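Local coordinates for amidohydrolase family protein (PDB 4I6K) that probably hydrolyses 2-pyrone-4,6-dicarboxylic acid or a related lactone, as a member of the amidohydrolase family, at residues Leu124-Leu129 with Pro159-Gln164; Gln164-Leu169 with Lys205-Lys210; Lys188-Glu191 with Tyr195-Phe198; Ile233-Gly238 with Lys274-Leu279. One frame throughout, in Å; residues are numbered along the deposited sequence.

In the fold
The chain folds as a (beta/alpha)8 barrel of eight parallel strands, and the contacts fall between strand 119-125 and the last helix. Contact 1 comes first, closing a loop of 29 residues between the end of strand 119-125 and the start of helix 159-169. The same helix then runs through Gln-164 into contact 2, where its last turn meets strand 207-210 and closes a loop of 35. Contact 3 is nested inside that loop, folding residues 188-191 back onto helix 193-201. Contact 4 follows in series, closing another loop of 35 residues between helix 222-237 and helix 274-289. Side-chain packing connects neighbouring contacts: Leu-126 meets Leu-165, Leu-166 reaches Phe-198, and Tyr-195 and Ile-190 touch Phe-234 and Ile-233.

Contact 1. Residues Leu124-Leu129 with Pro159-Gln164; sequences LNLFGL and PKYLVQ
Leu-126 and Tyr-161 mark the closest approach of the two backbones, with their CA atoms 8.1 Å apart; here the chain leaving strand 119-125 makes a type II turn from Leu-126 to Leu-129 beside the first turn of helix 159-169, Gly-128 taking a positive phi (70°) that favours glycine. Tyr-161 spans the gap. Its CG lies beside the backbone N, with chi1 at -88°, which sends the ring out from the helix so that the phenol reaches the turn. CD1 on one side of the ring rests 3.7 Å from Leu-126 CB, and Leu-126 CD1 comes to 4.1 Å from the same ring carbon, so the leucine is touched through its base and one methyl. Further along the ring edge, CE1 of Tyr-161 passes 3.6 Å from Leu-126 O, which also closes the turn by accepting from Leu-129 N at 3.1 Å. In the (beta/alpha)8 barrel of the amidohydrolases this is the catalytic end, where loops follow the C-terminal ends of the strands. Asn-125, just before the turn, hydrogen-bonds a bound citric acid through ND2 and His-156 through OD1. This ligand probably comes from the crystallisation liquor; its place is consistent with the active site. The contact joins the loop beside it to the helix that follows the next strand, 152-156. The phenol finishes in a hydrogen bond from Tyr-161 OH to Leu-129 O, and that carbonyl oxygen sits in the plane of the ring. As modelled the bond is very short, 2.5 Å, and its exact length is doubtful.

Contact 2. Residues Gln164-Leu169 with Lys205-Lys210; sequences QLLPQL and KQHWIK
Leu-166 lays its CD1 methyl over one face of the His-207 ring, 3.9 Å from the ring centroid, in a CH-pi contact that packs helix 159-169 of the (beta/alpha)8 barrel against strand 207-210. The methyl sits toward the NE2 rim and is 3.6 Å from His-207 NE2 itself; the other methyl, CD2, lies beside the same nitrogen. Both methyls come from the same side, CD1 over the face and CD2 out past the NE2-CD2 edge. Beside this apolar patch, Gln-206 stretches out fully, CG anti to the backbone N (chi1 178°), to bring its amide to the end of the helix. There NE2 donates to Leu-169 O at 3.2 Å along a nearly straight path, the N-H...O angle being 170°. The carbonyl is approached from above its plane, 49° out of it, and the same NE2 also hydrogen-bonds Phe-174 O, so the amide bridges the helix end and the residues leading into strand 176-178.

Behind this first shell, a hydrogen bond between His-207 ND1 and Asn-203 N restrains the ring, and Leu-201 of helix 193-201 packs on Leu-166. All four touching residues are buried, at the end of the barrel where the strands begin. A water molecule joins the polar groups, lying 2.7 Å from Leu-166 O, 3.1 Å from Gln-206 OE1 and 2.8 Å from His-207 NE2.

Contact 3. Residues Lys188-Glu191 with Tyr195-Phe198; sequences KGIE and YQKF
Ile-190 runs alongside Tyr-195, the two side chains pointing the same way, with CD1 of the isoleucine 4.1 Å from CE2 of the ring. They sit where the loop after strand 176-178 of the (beta/alpha)8 barrel turns into helix 193-201, so the chain folds back on the helix it is about to enter. Both side chains face inward to helix 222-237: Ile-190 packs on Gln-229 and Ile-233, and Tyr-195 on Ala-230 and Phe-234. With chi1 of the tyrosine at -165°, CG points away from the backbone N and the ring swings to the loop side, where Ile-190 O lies near the ring plane at its edge, 3.6 Å from Tyr-195 CD2. The phenol end is held by a hydrogen bond between Tyr-195 OH and Phe-181 O.

Gln-196 bends at chi2 and turns its amide back to the same carbonyl. Glu-191 runs beside it, carboxylate and amide planes 32° apart, and Glu-191 OE1 is 3.7 Å from Gln-196 NE2. The loop enters this bend through Gly-189, whose phi is positive. Gln-196 NE2 donates to Ile-190 O at 2.9 Å, with the oxygen in the amide plane and the donor above the plane of the carbonyl.

Contact 4. Residues Ile233-Gly238 with Lys274-Leu279; sequences IFKEKG and KHEQCL
Lys-235 and Glu-276 come at each other from opposite directions and are the two residues that meet between 233-238 and 274-279. Their CA atoms are 10.1 Å apart, so the gap is spanned by side chains with no backbone touching. Glu-276 goes out straight: CG lies anti to the carbonyl carbon (chi1 -66°) and the chain stays extended, carrying the carboxylate out toward the lysine, its two oxygens leading. Lys-235 is bent at chi2, chi3 and chi4, so its aliphatic part curls before the ammonium arrives. The result is a salt bridge. Lys-235 NZ donates to Glu-276 OE2 at 3.1 Å, reaching the oxygen on its syn side and 19° out of the carboxylate plane. A second, weak bond runs from Lys-235 NZ to Glu-276 OE1 at 3.3 Å, so the ammonium faces both oxygens, and Lys-235 CE follows at 3.7 Å from Glu-276 OE1.

Within the (beta/alpha)8 barrel, helix 222-237 joins strand 207-210 to strand 243-244, and helix 274-289 is the last helix of the chain. The bridge lies at the surface and links the two helices. OE1, only weakly bonded by the lysine, has its stronger partner in Tyr-231 OH, one turn before Lys-235, so the carboxylate is held by both residues. Just past the lysine the helix ends in a Schellman motif: Gly-238, with phi at 98°, turns the chain away, and Gly-238 N donates to Lys-235 O at 2.9 Å. The Lys-235 side chain also touches Leu-240 in the loop beyond.

Contact 1. Residues Leu124-Leu129 with Pro159-Gln164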
# COMPACT_ATOMS: atom_id res chain seq x y z
N LEU A 124 1.51 8.54 0.88
CA LEU A 124 1.94 9.27 2.07
C LEU A 124 2.47 8.27 3.08
O LEU A 124 1.69 7.67 3.83
CB LEU A 124 0.76 10.04 2.67
CG LEU A 124 0.40 11.39 2.04
CD1 LEU A 124 -1.06 11.72 2.31
CD2 LEU A 124 1.31 12.48 2.58
N ASN A 125 3.78 8.06 3.08
CA ASN A 125 4.40 7.13 4.01
C ASN A 125 4.96 7.94 5.16
O ASN A 125 6.03 8.52 5.05
CB ASN A 125 5.51 6.34 3.32
CG ASN A 125 6.02 5.20 4.18
OD1 ASN A 125 5.60 5.03 5.32
ND2 ASN A 125 6.93 4.41 3.62
N LEU A 126 4.21 7.98 6.26
CA LEU A 126 4.49 8.95 7.31
C LEU A 126 5.15 8.37 8.54
O LEU A 126 5.28 9.05 9.55
CB LEU A 126 3.20 9.67 7.73
CG LEU A 126 2.56 10.48 6.60
CD1 LEU A 126 1.28 11.10 7.12
CD2 LEU A 126 3.53 11.52 6.07
N PHE A 127 5.58 7.11 8.47
CA PHE A 127 6.31 6.56 9.58
C PHE A 127 7.62 7.31 9.79
O PHE A 127 8.32 7.63 8.83
CB PHE A 127 6.54 5.07 9.41
CG PHE A 127 5.41 4.24 9.90
CD1 PHE A 127 5.39 3.78 11.21
CD2 PHE A 127 4.33 3.95 9.07
CE1 PHE A 127 4.32 3.03 11.68
CE2 PHE A 127 3.26 3.20 9.53
CZ PHE A 127 3.26 2.73 10.84
N GLY A 128 7.91 7.62 11.06
CA GLY A 128 9.13 8.33 11.44
C GLY A 128 9.11 9.78 11.00
O GLY A 128 10.14 10.47 11.04
N LEU A 129 7.95 10.26 10.57
CA LEU A 129 7.84 11.62 10.04
C LEU A 129 6.74 12.39 10.74
O LEU A 129 5.96 11.83 11.52
CB LEU A 129 7.57 11.59 8.54
CG LEU A 129 8.68 10.96 7.69
CD1 LEU A 129 8.16 10.69 6.31
CD2 LEU A 129 9.90 11.87 7.66
N PRO A 159 -2.21 4.62 13.38
CA PRO A 159 -3.60 4.99 13.62
C PRO A 159 -3.76 6.42 14.15
O PRO A 159 -4.72 7.11 13.77
CB PRO A 159 -4.07 3.94 14.61
CG PRO A 159 -3.34 2.69 14.13
CD PRO A 159 -1.94 3.23 13.80
N LYS A 160 -2.84 6.88 14.98
CA LYS A 160 -2.91 8.24 15.50
C LYS A 160 -2.80 9.27 14.38
O LYS A 160 -3.25 10.40 14.52
CB LYS A 160 -1.83 8.46 16.57
CG LYS A 160 -0.39 8.45 16.05
CD LYS A 160 0.58 8.60 17.21
CE LYS A 160 2.02 8.25 16.84
NZ LYS A 160 2.87 9.45 16.58
N TYR A 161 -2.20 8.86 13.26
CA TYR A 161 -2.03 9.74 12.11
C TYR A 161 -3.22 9.59 11.18
O TYR A 161 -3.74 10.58 10.63
CB TYR A 161 -0.74 9.39 11.37
CG TYR A 161 0.52 10.10 11.87
CD1 TYR A 161 1.68 10.08 11.11
CD2 TYR A 161 0.54 10.78 13.09
CE1 TYR A 161 2.84 10.72 11.53
CE2 TYR A 161 1.71 11.43 13.53
CZ TYR A 161 2.86 11.39 12.74
OH TYR A 161 4.05 12.01 13.12
N LEU A 162 -3.67 8.34 11.01
CA LEU A 162 -4.80 8.05 10.13
C LEU A 162 -6.07 8.75 10.60
O LEU A 162 -6.83 9.25 9.78
CB LEU A 162 -5.05 6.54 10.04
CG LEU A 162 -3.93 5.69 9.46
CD1 LEU A 162 -4.18 4.20 9.72
CD2 LEU A 162 -3.81 5.96 7.98
N VAL A 163 -6.29 8.78 11.91
CA VAL A 163 -7.47 9.43 12.48
C VAL A 163 -7.51 10.92 12.10
O VAL A 163 -8.58 11.55 12.05
CB VAL A 163 -7.50 9.29 14.00
CG1 VAL A 163 -8.57 10.20 14.59
CG2 VAL A 163 -7.71 7.84 14.41
N GLN A 164 -6.33 11.45 11.80
CA GLN A 164 -6.12 12.85 11.45
C GLN A 164 -6.31 13.10 9.97
O GLN A 164 -6.82 14.15 9.56
CB GLN A 164 -4.67 13.17 11.74
CG GLN A 164 -4.42 14.58 12.09
CD GLN A 164 -4.64 14.80 13.54
OE1 GLN A 164 -5.73 14.55 14.06
NE2 GLN A 164 -3.60 15.26 14.22

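Contact 2. Residues Gln164-Leu169 with Lys205-Lys210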
# COMPACT_ATOMS: atom_id res chain seq x y z
N GLN A 164 -6.33 11.45 11.80
CA GLN A 164 -6.12 12.85 11.45
C GLN A 164 -6.31 13.10 9.97
O GLN A 164 -6.82 14.15 9.56
CB GLN A 164 -4.67 13.17 11.74
CG GLN A 164 -4.42 14.58 12.09
CD GLN A 164 -4.64 14.80 13.54
OE1 GLN A 164 -5.73 14.55 14.06
NE2 GLN A 164 -3.60 15.26 14.22
N LEU A 165 -5.87 12.14 9.17
CA LEU A 165 -5.80 12.29 7.72
C LEU A 165 -7.12 12.06 7.01
O LEU A 165 -7.50 12.81 6.11
CB LEU A 165 -4.74 11.35 7.16
CG LEU A 165 -3.31 11.68 7.57
CD1 LEU A 165 -2.42 10.47 7.44
CD2 LEU A 165 -2.81 12.84 6.73
N LEU A 166 -7.82 11.00 7.41
CA LEU A 166 -9.04 10.62 6.72
C LEU A 166 -10.03 11.78 6.63
O LEU A 166 -10.62 12.03 5.57
CB LEU A 166 -9.69 9.39 7.38
CG LEU A 166 -9.00 8.03 7.17
CD1 LEU A 166 -10.01 6.87 7.22
CD2 LEU A 166 -8.26 7.99 5.86
N PRO A 167 -10.24 12.49 7.75
CA PRO A 167 -11.19 13.61 7.74
C PRO A 167 -10.87 14.64 6.66
O PRO A 167 -11.78 15.14 6.02
CB PRO A 167 -11.04 14.21 9.14
CG PRO A 167 -10.72 13.06 9.98
CD PRO A 167 -9.80 12.18 9.13
N GLN A 168 -9.60 14.95 6.47
CA GLN A 168 -9.19 15.88 5.41
C GLN A 168 -9.37 15.31 4.01
O GLN A 168 -9.79 16.01 3.06
CB GLN A 168 -7.73 16.31 5.63
CG GLN A 168 -7.64 17.49 6.57
CD GLN A 168 -6.45 17.42 7.50
OE1 GLN A 168 -6.40 18.13 8.51
NE2 GLN A 168 -5.47 16.58 7.17
N LEU A 169 -9.07 14.02 3.88
CA LEU A 169 -9.19 13.35 2.61
C LEU A 169 -10.68 13.12 2.25
O LEU A 169 -11.02 12.90 1.09
CB LEU A 169 -8.37 12.06 2.62
CG LEU A 169 -6.86 12.30 2.86
CD1 LEU A 169 -6.04 11.00 2.89
CD2 LEU A 169 -6.28 13.23 1.81
N LYS A 205 -17.64 4.06 0.51
CA LYS A 205 -17.65 4.71 -0.80
C LYS A 205 -16.30 5.29 -1.19
O LYS A 205 -16.14 5.81 -2.29
CB LYS A 205 -18.68 5.85 -0.85
CG LYS A 205 -20.13 5.43 -1.13
CD LYS A 205 -20.28 4.87 -2.53
CE LYS A 205 -21.35 5.62 -3.32
NZ LYS A 205 -22.48 6.05 -2.45
N GLN A 206 -15.32 5.23 -0.28
CA GLN A 206 -14.03 5.85 -0.58
C GLN A 206 -12.78 5.08 -0.18
O GLN A 206 -11.75 5.17 -0.86
CB GLN A 206 -13.93 7.25 0.01
CG GLN A 206 -12.56 7.86 -0.25
CD GLN A 206 -12.40 9.22 0.40
OE1 GLN A 206 -12.86 9.45 1.52
NE2 GLN A 206 -11.75 10.13 -0.31
N HIS A 207 -12.85 4.35 0.92
CA HIS A 207 -11.64 3.76 1.49
C HIS A 207 -11.44 2.31 1.14
O HIS A 207 -12.40 1.55 1.08
CB HIS A 207 -11.64 3.93 3.00
CG HIS A 207 -11.70 5.35 3.44
ND1 HIS A 207 -12.85 5.93 3.92
CD2 HIS A 207 -10.76 6.32 3.44
CE1 HIS A 207 -12.61 7.19 4.22
NE2 HIS A 207 -11.35 7.46 3.94
N TRP A 208 -10.17 1.94 0.91
CA TRP A 208 -9.76 0.57 0.64
C TRP A 208 -8.69 0.19 1.66
O TRP A 208 -7.87 1.03 2.05
CB TRP A 208 -9.16 0.42 -0.76
CG TRP A 208 -10.06 0.82 -1.87
CD1 TRP A 208 -10.49 2.08 -2.18
CD2 TRP A 208 -10.67 -0.06 -2.83
NE1 TRP A 208 -11.33 2.05 -3.27
CE2 TRP A 208 -11.45 0.75 -3.70
CE3 TRP A 208 -10.63 -1.44 -3.05
CZ2 TRP A 208 -12.18 0.21 -4.76
CZ3 TRP A 208 -11.37 -1.97 -4.12
CH2 TRP A 208 -12.13 -1.14 -4.95
N ILE A 209 -8.69 -1.08 2.07
CA ILE A 209 -7.67 -1.56 3.00
C ILE A 209 -6.87 -2.73 2.44
O ILE A 209 -7.44 -3.70 1.91
CB ILE A 209 -8.27 -1.98 4.33
CG1 ILE A 209 -9.06 -0.82 4.93
CG2 ILE A 209 -7.17 -2.42 5.27
CD1 ILE A 209 -10.04 -1.25 5.98
N LYS A 210 -5.55 -2.63 2.58
CA LYS A 210 -4.64 -3.69 2.17
C LYS A 210 -4.47 -4.66 3.34
O LYS A 210 -4.12 -4.23 4.44
CB LYS A 210 -3.27 -3.12 1.78
CG LYS A 210 -3.29 -2.04 0.71
CD LYS A 210 -2.13 -2.23 -0.25
CE LYS A 210 -1.79 -0.96 -0.98
NZ LYS A 210 -0.71 -1.21 -2.00
O HOH W 1 -10.72 10.15 3.58

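Contact 3. Residues Lys188-Glu191 with Tyr195-Phe198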
# COMPACT_ATOMS: atom_id res chain seq x y z
N LYS A 188 -0.98 -1.18 21.77
CA LYS A 188 -2.36 -0.80 22.09
C LYS A 188 -3.39 -1.68 21.39
O LYS A 188 -4.54 -1.79 21.83
CB LYS A 188 -2.58 0.68 21.76
CG LYS A 188 -1.92 1.68 22.74
CD LYS A 188 -1.63 3.03 22.06
CE LYS A 188 -1.62 4.21 23.03
NZ LYS A 188 -2.97 4.88 23.12
N GLY A 189 -2.99 -2.32 20.29
CA GLY A 189 -3.85 -3.30 19.60
C GLY A 189 -5.14 -2.76 18.98
O GLY A 189 -5.29 -1.55 18.72
N ILE A 190 -6.06 -3.68 18.74
CA ILE A 190 -7.36 -3.39 18.14
C ILE A 190 -8.16 -2.37 18.95
O ILE A 190 -8.74 -1.45 18.38
CB ILE A 190 -8.20 -4.68 18.00
CG1 ILE A 190 -7.48 -5.69 17.10
CG2 ILE A 190 -9.60 -4.38 17.47
CD1 ILE A 190 -7.44 -5.28 15.65
N GLU A 191 -8.19 -2.56 20.27
CA GLU A 191 -8.96 -1.68 21.16
C GLU A 191 -8.30 -0.31 21.32
O GLU A 191 -8.84 0.59 21.97
CB GLU A 191 -9.12 -2.34 22.54
CG GLU A 191 -9.76 -3.71 22.51
CD GLU A 191 -11.10 -3.73 21.80
OE1 GLU A 191 -11.62 -2.65 21.43
OE2 GLU A 191 -11.65 -4.84 21.60
N TYR A 195 -7.35 3.34 16.88
CA TYR A 195 -7.72 2.39 15.85
C TYR A 195 -9.23 2.36 15.70
O TYR A 195 -9.76 2.23 14.59
CB TYR A 195 -7.19 0.99 16.14
CG TYR A 195 -7.26 0.11 14.90
CD1 TYR A 195 -6.45 0.37 13.80
CD2 TYR A 195 -8.15 -0.96 14.83
CE1 TYR A 195 -6.51 -0.41 12.67
CE2 TYR A 195 -8.21 -1.75 13.70
CZ TYR A 195 -7.39 -1.46 12.63
OH TYR A 195 -7.44 -2.23 11.49
N GLN A 196 -9.92 2.45 16.84
CA GLN A 196 -11.36 2.44 16.86
C GLN A 196 -11.89 3.66 16.12
O GLN A 196 -12.83 3.56 15.34
CB GLN A 196 -11.91 2.42 18.30
CG GLN A 196 -11.67 1.11 19.04
CD GLN A 196 -12.37 -0.08 18.40
OE1 GLN A 196 -13.58 -0.06 18.18
NE2 GLN A 196 -11.61 -1.13 18.11
N LYS A 197 -11.29 4.82 16.37
CA LYS A 197 -11.72 6.03 15.68
C LYS A 197 -11.51 5.85 14.19
O LYS A 197 -12.41 6.12 13.38
CB LYS A 197 -10.96 7.24 16.19
CG LYS A 197 -11.33 8.55 15.48
CD LYS A 197 -12.61 9.18 16.03
CE LYS A 197 -12.29 10.27 17.05
NZ LYS A 197 -13.52 10.95 17.55
N PHE A 198 -10.32 5.38 13.83
CA PHE A 198 -9.95 5.10 12.44
C PHE A 198 -11.03 4.28 11.74
O PHE A 198 -11.51 4.64 10.67
CB PHE A 198 -8.60 4.37 12.40
CG PHE A 198 -8.39 3.52 11.17
CD1 PHE A 198 -8.36 2.14 11.26
CD2 PHE A 198 -8.22 4.10 9.93
CE1 PHE A 198 -8.16 1.36 10.13
CE2 PHE A 198 -8.02 3.33 8.80
CZ PHE A 198 -7.99 1.96 8.90

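Contact 4. Residues Ile233-Gly238 with Lys274-Leu279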
# COMPACT_ATOMS: atom_id res chain seq x y z
N ILE A 233 -13.38 -7.57 11.56
CA ILE A 233 -13.98 -6.24 11.71
C ILE A 233 -14.34 -5.64 10.35
O ILE A 233 -15.49 -5.29 10.10
CB ILE A 233 -13.05 -5.32 12.51
CG1 ILE A 233 -12.93 -5.83 13.94
CG2 ILE A 233 -13.56 -3.88 12.50
CD1 ILE A 233 -11.95 -5.04 14.79
N PHE A 234 -13.37 -5.56 9.45
CA PHE A 234 -13.62 -5.07 8.08
C PHE A 234 -14.84 -5.74 7.46
O PHE A 234 -15.68 -5.08 6.82
CB PHE A 234 -12.41 -5.33 7.18
CG PHE A 234 -11.12 -4.73 7.69
CD1 PHE A 234 -11.14 -3.67 8.59
CD2 PHE A 234 -9.89 -5.20 7.24
CE1 PHE A 234 -9.95 -3.10 9.04
CE2 PHE A 234 -8.69 -4.64 7.68
CZ PHE A 234 -8.73 -3.59 8.59
N LYS A 235 -14.93 -7.06 7.62
CA LYS A 235 -16.04 -7.82 7.10
C LYS A 235 -17.37 -7.29 7.64
O LYS A 235 -18.27 -6.96 6.87
CB LYS A 235 -15.91 -9.29 7.48
CG LYS A 235 -16.30 -10.23 6.38
CD LYS A 235 -15.05 -10.83 5.77
CE LYS A 235 -14.43 -11.85 6.72
NZ LYS A 235 -15.15 -13.16 6.72
N GLU A 236 -17.48 -7.23 8.96
CA GLU A 236 -18.73 -6.84 9.59
C GLU A 236 -19.10 -5.39 9.27
O GLU A 236 -20.28 -5.03 9.28
CB GLU A 236 -18.65 -7.04 11.09
CG GLU A 236 -18.25 -8.45 11.46
CD GLU A 236 -17.37 -8.50 12.69
OE1 GLU A 236 -17.15 -7.44 13.32
OE2 GLU A 236 -16.89 -9.61 13.03
N LYS A 237 -18.10 -4.57 8.97
CA LYS A 237 -18.38 -3.17 8.69
C LYS A 237 -18.98 -3.04 7.30
O LYS A 237 -19.56 -2.01 6.96
CB LYS A 237 -17.12 -2.31 8.84
CG LYS A 237 -16.74 -2.04 10.30
CD LYS A 237 -15.51 -1.12 10.45
CE LYS A 237 -15.76 0.35 9.99
NZ LYS A 237 -16.93 1.03 10.62
N GLY A 238 -18.84 -4.09 6.50
CA GLY A 238 -19.32 -4.09 5.11
C GLY A 238 -18.28 -3.80 4.03
O GLY A 238 -18.63 -3.44 2.90
N LYS A 274 -12.57 -19.24 0.28
CA LYS A 274 -12.01 -19.07 -1.06
C LYS A 274 -12.83 -18.14 -1.97
O LYS A 274 -12.29 -17.57 -2.92
CB LYS A 274 -11.77 -20.43 -1.74
CG LYS A 274 -11.13 -20.28 -3.14
CD LYS A 274 -11.26 -21.54 -4.00
CE LYS A 274 -11.03 -21.24 -5.49
NZ LYS A 274 -12.17 -20.53 -6.14
N HIS A 275 -14.12 -18.00 -1.70
CA HIS A 275 -14.91 -17.00 -2.40
C HIS A 275 -14.33 -15.63 -2.06
O HIS A 275 -14.15 -14.79 -2.95
CB HIS A 275 -16.38 -17.06 -2.00
CG HIS A 275 -16.98 -18.44 -2.05
ND1 HIS A 275 -16.99 -19.20 -3.20
CD2 HIS A 275 -17.59 -19.18 -1.09
CE1 HIS A 275 -17.58 -20.36 -2.94
NE2 HIS A 275 -17.95 -20.37 -1.67
N GLU A 276 -14.05 -15.41 -0.78
CA GLU A 276 -13.46 -14.16 -0.32
C GLU A 276 -12.05 -13.94 -0.85
O GLU A 276 -11.64 -12.81 -1.16
CB GLU A 276 -13.47 -14.10 1.19
CG GLU A 276 -14.86 -14.03 1.77
CD GLU A 276 -14.85 -14.07 3.28
OE1 GLU A 276 -13.74 -14.06 3.86
OE2 GLU A 276 -15.94 -14.11 3.89
N GLN A 277 -11.29 -15.02 -0.96
CA GLN A 277 -9.97 -14.93 -1.56
C GLN A 277 -10.08 -14.46 -3.02
O GLN A 277 -9.27 -13.66 -3.48
CB GLN A 277 -9.23 -16.27 -1.46
CG GLN A 277 -8.79 -16.66 -0.04
CD GLN A 277 -8.20 -18.06 0.02
OE1 GLN A 277 -8.11 -18.75 -0.99
NE2 GLN A 277 -7.80 -18.50 1.21
N CYS A 278 -11.10 -14.94 -3.73
CA CYS A 278 -11.30 -14.52 -5.11
C CYS A 278 -11.58 -13.02 -5.23
O CYS A 278 -11.01 -12.35 -6.10
CB CYS A 278 -12.40 -15.36 -5.77
SG CYS A 278 -11.95 -17.11 -6.06
N LEU A 279 -12.44 -12.49 -4.36
CA LEU A 279 -12.74 -11.06 -4.40
C LEU A 279 -11.47 -10.29 -4.12
O LEU A 279 -11.13 -9.33 -4.82
CB LEU A 279 -13.78 -10.69 -3.35
CG LEU A 279 -15.26 -10.96 -3.60
CD1 LEU A 279 -16.05 -10.34 -2.47
CD2 LEU A 279 -15.72 -10.39 -4.94